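Local coordinates for protein protocatechuate decarboxylase (Klebsiella pneumoniae, PDB 5O3M) that catalyses the decarboxylation of protocatechuate (3,4-dihydroxybenzoate) as a member of the UbiD family of prenylated-flavin-dependent enzymes, and is captured here without its cofactor, at residues A[347-350]-A[351-355]; A[358-361]-A[362-366]. All blocks are in the same frame, centred on the assembly; numbering follows the deposited sequence.

In the fold
Interactions 1 and 2 lie in series on one helix, 344-366, with interaction 1 on its N-terminal half and interaction 2 running to its C-terminal end; their centres are about 17 Å apart. The centre of interaction 1 is about 5 Å, and that of interaction 2 about 21 Å, from the centre of the chain. Residues 347-355 border a bound pentane-1,5-diol, whereas residues 358-366 pack against strand 371-376 and helix 400-411. The helix runs from the diol pocket outward to the five-stranded mixed sheet, where it packs on an outermost strand, 371-376. Nearly all these residues fall in the UbiD C-terminal family region, so one helix connects pocket and sheet.

Interaction 1: A[347-350]-A[351-355]; sequences HTTL and AGLPT. With 9JE (pentane-1,5-diol), chain G.
The imidazole of His-347 and the methyl of Ala-351, one helical turn apart, meet at 3.5 Å between CE1 and CB. His-347 reaches it because CG is anti to the backbone N (chi1 -172°), which carries the ring along the helix toward the next turn. Another ring carbon, CD2, lies 3.5 Å from C04 of pentane-1,5-diol, and both the methyl and the diol approach the ring obliquely. The diol lies against the ring and this turn of the helix together: CB of Leu-350 and CB of Ala-351 add looser contacts to it, each at 4.0 Å, to C03 and O01 respectively. Beneath these side chains, Ala-351 N donates a straight bond of 2.8 Å to His-347 O (167°).

All of this belongs to an alpha-helix with a kink. Pro-354 has no N-H to give to Leu-350 O, and its CD comes instead to 3.1 Å from that oxygen. Of the i to i+4 bonds just before the proline, Gly-352 N to Thr-348 O and Leu-353 N to Thr-349 O are both weak. Leu-353 and Thr-349 nevertheless run side by side, with CD1 and CG2 4.2 Å apart.

Further out, the ring of His-347 stacks with Phe-310 and its ND1 is hydrogen-bonded to Gly-381 O, fixing the imidazole beside the pocket that Cys-170 and Leu-340 complete. Thr-348 OG1 bonds to Thr-378 OG1 and Thr-349 OG1 to His-96 O, while Leu-350 and Leu-353 pack on Ile-238 of helix 234-240.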
loop_
_atom_site.group_PDB
_atom_site.type_symbol
_atom_site.label_atom_id
_atom_site.label_comp_id
_atom_site.label_asym_id
_atom_site.label_seq_id
_atom_site.Cartn_x
_atom_site.Cartn_y
_atom_site.Cartn_z
ATOM N N HIS A 347 -37.577 -5.541 -0.974
ATOM C CA HIS A 347 -36.542 -6.287 -0.249
ATOM C C HIS A 347 -35.765 -5.373 0.700
ATOM O O HIS A 347 -35.460 -5.751 1.840
ATOM C CB HIS A 347 -35.591 -6.981 -1.243
ATOM C CG HIS A 347 -34.622 -7.917 -0.592
ATOM N ND1 HIS A 347 -33.466 -7.482 0.028
ATOM C CD2 HIS A 347 -34.651 -9.264 -0.435
ATOM C CE1 HIS A 347 -32.823 -8.525 0.530
ATOM N NE2 HIS A 347 -33.520 -9.619 0.261
ATOM N N THR A 348 -35.432 -4.164 0.249
ATOM C CA THR A 348 -34.724 -3.215 1.101
ATOM C C THR A 348 -35.444 -3.017 2.431
ATOM O O THR A 348 -34.816 -3.039 3.499
ATOM C CB THR A 348 -34.577 -1.879 0.378
ATOM O OG1 THR A 348 -33.731 -2.052 -0.771
ATOM C CG2 THR A 348 -33.988 -0.821 1.330
ATOM N N THR A 349 -36.764 -2.786 2.378
ATOM C CA THR A 349 -37.552 -2.658 3.601
ATOM C C THR A 349 -37.431 -3.901 4.473
ATOM O O THR A 349 -37.088 -3.819 5.656
ATOM C CB THR A 349 -39.024 -2.411 3.261
ATOM O OG1 THR A 349 -39.162 -1.158 2.578
ATOM C CG2 THR A 349 -39.875 -2.428 4.562
ATOM N N LEU A 350 -37.741 -5.067 3.905
ATOM C CA LEU A 350 -37.856 -6.282 4.708
ATOM C C LEU A 350 -36.506 -6.725 5.264
ATOM O O LEU A 350 -36.414 -7.093 6.441
ATOM C CB LEU A 350 -38.497 -7.400 3.881
ATOM C CG LEU A 350 -39.946 -7.120 3.470
ATOM C CD1 LEU A 350 -40.468 -8.212 2.513
ATOM C CD2 LEU A 350 -40.826 -7.016 4.715
ATOM N N ALA A 351 -35.446 -6.713 4.442
ATOM C CA ALA A 351 -34.125 -7.065 4.963
ATOM C C ALA A 351 -33.451 -5.907 5.690
ATOM O O ALA A 351 -32.676 -6.142 6.627
ATOM C CB ALA A 351 -33.208 -7.546 3.846
ATOM N N GLY A 352 -33.731 -4.667 5.282
ATOM C CA GLY A 352 -32.940 -3.539 5.770
ATOM C C GLY A 352 -33.225 -3.172 7.216
ATOM O O GLY A 352 -32.317 -2.772 7.960
ATOM N N LEU A 353 -34.495 -3.269 7.630
ATOM C CA LEU A 353 -34.830 -2.923 9.010
ATOM C C LEU A 353 -34.124 -3.834 10.005
ATOM O O LEU A 353 -33.591 -3.324 11.006
ATOM C CB LEU A 353 -36.354 -2.934 9.192
ATOM C CG LEU A 353 -37.080 -1.858 8.360
ATOM C CD1 LEU A 353 -38.588 -1.989 8.494
ATOM C CD2 LEU A 353 -36.642 -0.467 8.751
ATOM N N PRO A 354 -34.087 -5.158 9.811
ATOM C CA PRO A 354 -33.311 -6.008 10.732
ATOM C C PRO A 354 -31.823 -5.728 10.685
ATOM O O PRO A 354 -31.162 -5.764 11.728
ATOM C CB PRO A 354 -33.623 -7.435 10.254
ATOM C CG PRO A 354 -34.847 -7.304 9.413
ATOM C CD PRO A 354 -34.839 -5.946 8.813
ATOM N N THR A 355 -31.266 -5.480 9.494
ATOM C CA THR A 355 -29.859 -5.079 9.406
ATOM C C THR A 355 -29.596 -3.846 10.266
ATOM O O THR A 355 -28.676 -3.830 11.089
ATOM C CB THR A 355 -29.482 -4.796 7.955
ATOM O OG1 THR A 355 -29.746 -5.951 7.151
ATOM C CG2 THR A 355 -28.003 -4.422 7.837
HETATM C C02 9JE G . -36.103 -11.734 3.390
HETATM C C03 9JE G . -37.269 -11.011 2.744
HETATM C C04 9JE G . -37.203 -10.981 1.219
HETATM C C05 9JE G . -38.214 -11.915 0.544
HETATM C C06 9JE G . -38.016 -12.032 -0.974
HETATM O O01 9JE G . -35.416 -10.824 4.203
HETATM O O07 9JE G . -38.798 -13.082 -1.505
#

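Interaction 2: A[358-361]-A[362-366]; sequences SIWN and AVEAA
The side chains of Ile-359 and Val-363, one turn apart, lie side by side and point the same way, with CG2 to CG2 4.1 Å. In Val-363, CG2 is anti to the carbonyl carbon, which also sets it 3.4 Å from Ile-359 O. That oxygen is satisfied by Val-363 N at 2.9 Å, in a nearly straight bond (165°). The other three carbonyls of 358-361 are likewise taken up in regular alpha-helical fashion: Ser-358 O accepts from Ala-362 N, Trp-360 O from Glu-364 N at 2.9 Å, and Asn-361 O from Ala-365 N at 3.1 Å, the last donor standing above the carbonyl plane.

Glu-364 bends back at chi2 (62°), bringing OE1 to the edge of the Trp-360 indole, near its plane and 4.3 Å from CZ3. The same OE1 accepts a hydrogen bond from Gly-369 N, just past the helix end. Ser-358 OG is bonded to Thr-355 O in the preceding turn, and Trp-360 NE1 makes a weak bond to Asn-373 OD1.

This last part of helix 344-366 rests on strand 371-376 through Ile-359, Trp-360 and Val-363, meets helix 400-411 at Thr-411 and Leu-407, and touches helix 113-122 through Trp-360 and Asn-361.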
loop_
_atom_site.group_PDB
_atom_site.type_symbol
_atom_site.label_atom_id
_atom_site.label_comp_id
_atom_site.label_asym_id
_atom_site.label_seq_id
_atom_site.Cartn_x
_atom_site.Cartn_y
_atom_site.Cartn_z
ATOM N N SER A 358 -29.932 -4.592 14.133
ATOM C CA SER A 358 -28.811 -5.308 14.745
ATOM C C SER A 358 -27.570 -4.417 14.878
ATOM O O SER A 358 -26.805 -4.550 15.843
ATOM C CB SER A 358 -28.496 -6.576 13.943
ATOM O OG SER A 358 -27.703 -6.282 12.803
ATOM N N ILE A 359 -27.352 -3.508 13.930
ATOM C CA ILE A 359 -26.259 -2.547 14.070
ATOM C C ILE A 359 -26.542 -1.575 15.220
ATOM O O ILE A 359 -25.662 -1.295 16.044
ATOM C CB ILE A 359 -26.022 -1.817 12.731
ATOM C CG1 ILE A 359 -25.554 -2.818 11.679
ATOM C CG2 ILE A 359 -24.984 -0.694 12.894
ATOM C CD1 ILE A 359 -25.521 -2.290 10.258
ATOM N N TRP A 360 -27.772 -1.049 15.296
ATOM C CA TRP A 360 -28.173 -0.199 16.420
ATOM C C TRP A 360 -27.858 -0.860 17.752
ATOM O O TRP A 360 -27.285 -0.238 18.652
ATOM C CB TRP A 360 -29.675 0.099 16.357
ATOM C CG TRP A 360 -30.050 1.443 15.870
ATOM C CD1 TRP A 360 -30.792 1.743 14.748
ATOM C CD2 TRP A 360 -29.734 2.689 16.488
ATOM N NE1 TRP A 360 -30.940 3.105 14.633
ATOM C CE2 TRP A 360 -30.299 3.707 15.688
ATOM C CE3 TRP A 360 -29.025 3.045 17.638
ATOM C CZ2 TRP A 360 -30.169 5.054 16.005
ATOM C CZ3 TRP A 360 -28.902 4.374 17.953
ATOM C CH2 TRP A 360 -29.463 5.367 17.140
ATOM N N ASN A 361 -28.292 -2.112 17.917
ATOM C CA ASN A 361 -28.141 -2.785 19.200
ATOM C C ASN A 361 -26.672 -2.996 19.527
ATOM O O ASN A 361 -26.247 -2.800 20.668
ATOM C CB ASN A 361 -28.884 -4.125 19.186
ATOM C CG ASN A 361 -30.408 -3.966 19.147
ATOM O OD1 ASN A 361 -30.973 -3.007 19.682
ATOM N ND2 ASN A 361 -31.079 -4.923 18.510
ATOM N N ALA A 362 -25.878 -3.380 18.533
ATOM C CA ALA A 362 -24.472 -3.645 18.807
ATOM C C ALA A 362 -23.718 -2.361 19.128
ATOM O O ALA A 362 -22.927 -2.331 20.078
ATOM C CB ALA A 362 -23.838 -4.373 17.629
ATOM N N VAL A 363 -23.966 -1.279 18.372
ATOM C CA VAL A 363 -23.183 -0.059 18.568
ATOM C C VAL A 363 -23.637 0.687 19.820
ATOM O O VAL A 363 -22.809 1.201 20.581
ATOM C CB VAL A 363 -23.242 0.846 17.325
ATOM C CG1 VAL A 363 -22.494 2.181 17.591
ATOM C CG2 VAL A 363 -22.634 0.144 16.125
ATOM N N GLU A 364 -24.950 0.766 20.054
ATOM C CA GLU A 364 -25.444 1.448 21.246
ATOM C C GLU A 364 -25.070 0.690 22.519
ATOM O O GLU A 364 -24.859 1.303 23.571
ATOM C CB GLU A 364 -26.962 1.645 21.140
ATOM C CG GLU A 364 -27.590 2.366 22.316
ATOM C CD GLU A 364 -27.093 3.794 22.516
ATOM O OE1 GLU A 364 -26.582 4.432 21.561
ATOM O OE2 GLU A 364 -27.234 4.283 23.657
ATOM N N ALA A 365 -24.962 -0.633 22.449
ATOM C CA ALA A 365 -24.541 -1.365 23.633
ATOM C C ALA A 365 -23.058 -1.135 23.918
ATOM O O ALA A 365 -22.654 -1.041 25.083
ATOM C CB ALA A 365 -24.858 -2.853 23.472
ATOM N N ALA A 366 -22.236 -1.005 22.876
ATOM C CA ALA A 366 -20.795 -0.849 23.070
ATOM C C ALA A 366 -20.368 0.601 23.240
ATOM O O ALA A 366 -19.399 0.873 23.962
ATOM C CB ALA A 366 -20.026 -1.461 21.898
#